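Local structure of YjeF-related protein (Enterococcus faecalis, 2R3B) at residues B[226-230]-B[231-235]; B[174-177]-B[178-182]. The protein probably catalyses the ADP-dependent dehydration of (S)-NAD(P)HX, repairing hydrated NADH and NADPH with the release of AMP and phosphate. All coordinates share one frame; numbering follows the deposited sequence.

How the interactions relate
Followed from the N terminus, the chain reaches interaction 2 first: residues 174-182 run along helix 173-180, just after strand 167-170, and close the turn that leads out of it toward helix 189-199. Strands 202-205, 211-213 and 219-220 come next, and then interaction 1, where residues 226-235 close the loop that enters helix 233-247. The two contacts lie in series, neither nested nor crossing. One finishes a short helix and the other starts a long one. The centres of interactions 1 and 2 are about 21 Å apart, and the nearest atoms of interactions 1 and 2 about 9 Å, without touching. Both border the predicted substrate site, interaction 2 through His172 beside Glu175 and interaction 1 through Gly234 and Asp235.

Interaction 1. Residues B[226-230]-B[231-235]; sequences PGMAT and GGTGD. With EDO (1,2-ethanediol), chain L.
The GTGD motif (Gly232 to Asp235) that starts helix 233-247, as in the GXGD motif of ribokinase-like enzymes, is folded back here on the 3-10 turn before it. The side chain of Thr233 reaches across: OG1 donates to Met228 O at 2.6 Å, 22° out of the carbonyl plane. This hydroxyl lies anti to the carbonyl carbon of its own residue (chi1 -64°), which puts CG2 on the selenomethionine side, 3.9 Å from Met228 CE; the two side chains cross at about a right angle. The bend at chi3 of Met228 turns CE toward that methyl. A type II turn from Thr230 to Thr233 is closed by Thr233 N donating to Thr230 O (3.3 Å), nearly straight at 168°. Gly232, with positive phi, is the N-cap, and its carbonyl takes up Thr236 OG1 within the first helical turn. Thr230 packs CG2 against Thr233 OG1, 3.7 Å away, while its own OG1 accepts from a water at 3.1 Å. Pro278 touches both threonines, and Ala229 packs on Phe44 of a second subunit. Two residues on, Asp235 OD2 accepts from O2 of 1,2-ethanediol, probably from the crystallisation liquor, at 2.6 Å. Gly234 is predicted to bind AMP and Asp235 (6S)-NADPHX. With backbone and hydroxyl bonds fixing the turn, the helix N terminus faces this site, where its dipole would probably favour an anionic phosphate.

Interaction 2. Residues B[174-177]-B[178-182]; sequences MEWQ and RLSHL. With EDO (1,2-ethanediol), chain N.
Trp176 lies with one face of its indole on Ser180 one helical turn later, the tight half of this local contact at the end of helix 173-180. Ser180 CB stands 3.5 Å from the centroid of the six-membered ring and 4° off its normal, a CH-pi contact over the ring centre. Leu179 comes instead at the edge, in plane, with CD2 3.8 Å from Trp176 CZ3. The indole reaches there because its CG is anti to the backbone N (chi1 -177°); its NE1 is held by Asn192 of helix 189-199. Trp176 O accepts two bonds, from Ser180 N at 2.7 Å and from Ser180 OG at 2.6 Å, the hydroxyl standing above the carbonyl plane. Ser180 OG in turn accepts from Leu182 N at 3.1 Å, forming an ST turn. Helix bonds from Arg178 N to Met174 O and from Leu179 N to Glu175 O precede it. Buried Glu175 is held too, OE1 accepting from the backbone N of His172, predicted to bind (6S)-NADPHX. The other side is looser: the Arg178 chain bends at chi3, its guanidinium has Met174 O over one face, and NH1 remains 5.7 Å from Glu175 OE2. Near the exposed His181, O2 of 1,2-ethanediol, probably from the crystallisation liquor, donates to Arg178 O at 2.6 Å. Gln177 O takes a weak bond from His181 N, and Leu182 O lies 3.3 Å from Gln177 CA in a CA-H...O contact. Positive phi at His181, together with the ST turn of Ser180, ends the helix, a C-terminal arrangement here joining helix 173-180 to helix 189-199.

Interaction 1. Residues B[226-230]-B[231-235]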
loop_
_atom_site.group_PDB
_atom_site.type_symbol
_atom_site.label_atom_id
_atom_site.label_comp_id
_atom_site.label_asym_id
_atom_site.label_seq_id
_atom_site.Cartn_x
_atom_site.Cartn_y
_atom_site.Cartn_z
ATOM N N PRO B 226 -1.876 13.445 24.540
ATOM C CA PRO B 226 -3.135 12.785 24.169
ATOM C C PRO B 226 -3.439 12.659 22.672
ATOM O O PRO B 226 -4.382 11.957 22.326
ATOM C CB PRO B 226 -4.209 13.633 24.879
ATOM C CG PRO B 226 -3.578 14.952 25.070
ATOM C CD PRO B 226 -2.107 14.733 25.229
ATOM N N GLY B 227 -2.638 13.269 21.806
ATOM C CA GLY B 227 -2.699 12.987 20.355
ATOM C C GLY B 227 -2.270 11.565 19.995
ATOM O O GLY B 227 -2.587 11.066 18.916
HETATM N N MSE B 228 -1.575 10.898 20.921
HETATM C CA MSE B 228 -1.105 9.525 20.751
HETATM C C MSE B 228 -2.096 8.515 21.312
HETATM O O MSE B 228 -1.857 7.319 21.278
HETATM C CB MSE B 228 0.250 9.367 21.455
HETATM C CG MSE B 228 1.359 10.194 20.857
HETATM SE SE MSE B 228 2.934 10.249 22.029
HETATM C CE MSE B 228 3.404 8.364 21.819
ATOM N N ALA B 229 -3.219 8.994 21.856
ATOM C CA ALA B 229 -4.219 8.129 22.495
ATOM C C ALA B 229 -5.118 7.525 21.407
ATOM O O ALA B 229 -6.306 7.857 21.285
ATOM C CB ALA B 229 -5.046 8.919 23.496
ATOM N N THR B 230 -4.533 6.636 20.623
ATOM C CA THR B 230 -5.234 6.059 19.507
ATOM C C THR B 230 -4.754 4.620 19.350
ATOM O O THR B 230 -3.644 4.265 19.766
ATOM C CB THR B 230 -5.027 6.873 18.202
ATOM O OG1 THR B 230 -5.852 6.315 17.167
ATOM C CG2 THR B 230 -3.584 6.877 17.730
ATOM N N GLY B 231 -5.604 3.771 18.793
ATOM C CA GLY B 231 -5.230 2.353 18.652
ATOM C C GLY B 231 -3.963 2.172 17.857
ATOM O O GLY B 231 -3.844 2.703 16.755
ATOM N N GLY B 232 -3.022 1.390 18.400
ATOM C CA GLY B 232 -1.766 1.078 17.722
ATOM C C GLY B 232 -0.553 1.735 18.355
ATOM O O GLY B 232 0.570 1.345 18.091
ATOM N N THR B 233 -0.777 2.782 19.151
ATOM C CA THR B 233 0.356 3.455 19.822
ATOM C C THR B 233 1.145 2.484 20.675
ATOM O O THR B 233 2.360 2.476 20.647
ATOM C CB THR B 233 -0.128 4.652 20.630
ATOM O OG1 THR B 233 -0.667 5.608 19.711
ATOM C CG2 THR B 233 1.026 5.285 21.405
ATOM N N GLY B 234 0.461 1.628 21.420
ATOM C CA GLY B 234 1.132 0.665 22.248
ATOM C C GLY B 234 1.805 -0.453 21.485
ATOM O O GLY B 234 2.878 -0.908 21.863
ATOM N N ASP B 235 1.168 -0.913 20.413
ATOM C CA ASP B 235 1.765 -1.903 19.508
ATOM C C ASP B 235 3.066 -1.361 18.918
ATOM O O ASP B 235 4.051 -2.081 18.763
ATOM C CB ASP B 235 0.811 -2.203 18.356
ATOM C CG ASP B 235 -0.567 -2.664 18.852
ATOM O OD1 ASP B 235 -0.620 -3.401 19.865
ATOM O OD2 ASP B 235 -1.583 -2.257 18.243
HETATM C C1 EDO L . -5.878 -2.574 16.467
HETATM O O1 EDO L . -5.821 -4.001 16.619
HETATM C C2 EDO L . -4.515 -1.996 16.831
HETATM O O2 EDO L . -4.172 -2.299 18.203
HETATM O O HOH W 1 -7.126 3.702 16.119
#

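Interaction 2. Residues B[174-177]-B[178-182]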
loop_
_atom_site.group_PDB
_atom_site.type_symbol
_atom_site.label_atom_id
_atom_site.label_comp_id
_atom_site.label_asym_id
_atom_site.label_seq_id
_atom_site.Cartn_x
_atom_site.Cartn_y
_atom_site.Cartn_z
HETATM N N MSE B 174 -4.632 -0.976 33.995
HETATM C CA MSE B 174 -5.548 -2.068 34.322
HETATM C C MSE B 174 -4.887 -3.437 34.122
HETATM O O MSE B 174 -5.139 -4.375 34.879
HETATM C CB MSE B 174 -6.850 -1.936 33.530
HETATM C CG MSE B 174 -7.690 -0.722 33.944
HETATM SE SE MSE B 174 -8.222 -0.724 35.844
HETATM C CE MSE B 174 -9.574 -2.096 35.791
ATOM N N GLU B 175 -4.004 -3.548 33.135
ATOM C CA GLU B 175 -3.228 -4.775 32.966
ATOM C C GLU B 175 -2.325 -4.953 34.168
ATOM O O GLU B 175 -2.165 -6.077 34.664
ATOM C CB GLU B 175 -2.433 -4.752 31.638
ATOM C CG GLU B 175 -3.284 -5.037 30.405
ATOM C CD GLU B 175 -2.745 -4.449 29.084
ATOM O OE1 GLU B 175 -1.746 -3.696 29.081
ATOM O OE2 GLU B 175 -3.349 -4.746 28.024
ATOM N N TRP B 176 -1.737 -3.857 34.660
ATOM C CA TRP B 176 -0.870 -3.929 35.847
ATOM C C TRP B 176 -1.648 -4.322 37.119
ATOM O O TRP B 176 -1.136 -5.057 37.961
ATOM C CB TRP B 176 -0.203 -2.581 36.072
ATOM C CG TRP B 176 0.770 -2.498 37.191
ATOM C CD1 TRP B 176 0.820 -1.500 38.108
ATOM C CD2 TRP B 176 1.849 -3.400 37.525
ATOM N NE1 TRP B 176 1.860 -1.690 38.952
ATOM C CE2 TRP B 176 2.500 -2.853 38.643
ATOM C CE3 TRP B 176 2.346 -4.599 36.978
ATOM C CZ2 TRP B 176 3.598 -3.440 39.225
ATOM C CZ3 TRP B 176 3.416 -5.206 37.579
ATOM C CH2 TRP B 176 4.039 -4.633 38.701
ATOM N N GLN B 177 -2.870 -3.820 37.239
ATOM C CA GLN B 177 -3.753 -4.216 38.342
ATOM C C GLN B 177 -3.918 -5.713 38.344
ATOM O O GLN B 177 -3.829 -6.372 39.373
ATOM C CB GLN B 177 -5.109 -3.539 38.200
ATOM C CG GLN B 177 -6.112 -3.941 39.258
ATOM C CD GLN B 177 -7.388 -3.133 39.165
ATOM O OE1 GLN B 177 -7.379 -1.908 39.297
ATOM N NE2 GLN B 177 -8.495 -3.819 38.915
ATOM N N ARG B 178 -4.130 -6.247 37.153
ATOM C CA ARG B 178 -4.322 -7.677 36.979
ATOM C C ARG B 178 -3.063 -8.462 37.297
ATOM O O ARG B 178 -3.128 -9.458 37.981
ATOM C CB ARG B 178 -4.834 -7.974 35.560
ATOM C CG ARG B 178 -5.691 -9.200 35.500
ATOM C CD ARG B 178 -6.243 -9.468 34.111
ATOM N NE ARG B 178 -7.366 -8.593 33.770
ATOM C CZ ARG B 178 -7.311 -7.561 32.924
ATOM N NH1 ARG B 178 -6.175 -7.238 32.296
ATOM N NH2 ARG B 178 -8.413 -6.847 32.697
ATOM N N LEU B 179 -1.906 -8.005 36.819
ATOM C CA LEU B 179 -0.645 -8.717 37.056
ATOM C C LEU B 179 -0.145 -8.593 38.506
ATOM O O LEU B 179 0.271 -9.580 39.112
ATOM C CB LEU B 179 0.414 -8.192 36.093
ATOM C CG LEU B 179 1.825 -8.781 36.102
ATOM C CD1 LEU B 179 1.774 -10.278 35.765
ATOM C CD2 LEU B 179 2.671 -8.009 35.117
ATOM N N SER B 180 -0.176 -7.372 39.040
ATOM C CA SER B 180 0.390 -7.073 40.362
ATOM C C SER B 180 -0.607 -7.196 41.508
ATOM O O SER B 180 -0.207 -7.211 42.680
ATOM C CB SER B 180 0.921 -5.645 40.379
ATOM O OG SER B 180 -0.130 -4.713 40.310
ATOM N N HIS B 181 -1.890 -7.224 41.163
ATOM C CA HIS B 181 -3.000 -7.161 42.120
ATOM C C HIS B 181 -3.082 -5.830 42.861
ATOM O O HIS B 181 -3.807 -5.724 43.845
ATOM C CB HIS B 181 -2.961 -8.341 43.090
ATOM C CG HIS B 181 -2.975 -9.662 42.396
ATOM N ND1 HIS B 181 -1.850 -10.451 42.272
ATOM C CD2 HIS B 181 -3.955 -10.294 41.712
ATOM C CE1 HIS B 181 -2.150 -11.532 41.576
ATOM N NE2 HIS B 181 -3.420 -11.459 41.221
ATOM N N LEU B 182 -2.386 -4.809 42.367
ATOM C CA LEU B 182 -2.507 -3.461 42.914
ATOM C C LEU B 182 -3.651 -2.722 42.249
ATOM O O LEU B 182 -3.584 -2.407 41.056
ATOM C CB LEU B 182 -1.213 -2.660 42.720
ATOM C CG LEU B 182 0.023 -3.113 43.487
ATOM C CD1 LEU B 182 1.248 -2.419 42.955
ATOM C CD2 LEU B 182 -0.141 -2.871 44.996
HETATM C C1 EDO N . -6.026 -12.890 36.781
HETATM O O1 EDO N . -6.797 -11.771 36.354
HETATM C C2 EDO N . -5.013 -12.500 37.853
HETATM O O2 EDO N . -5.091 -11.113 38.207
#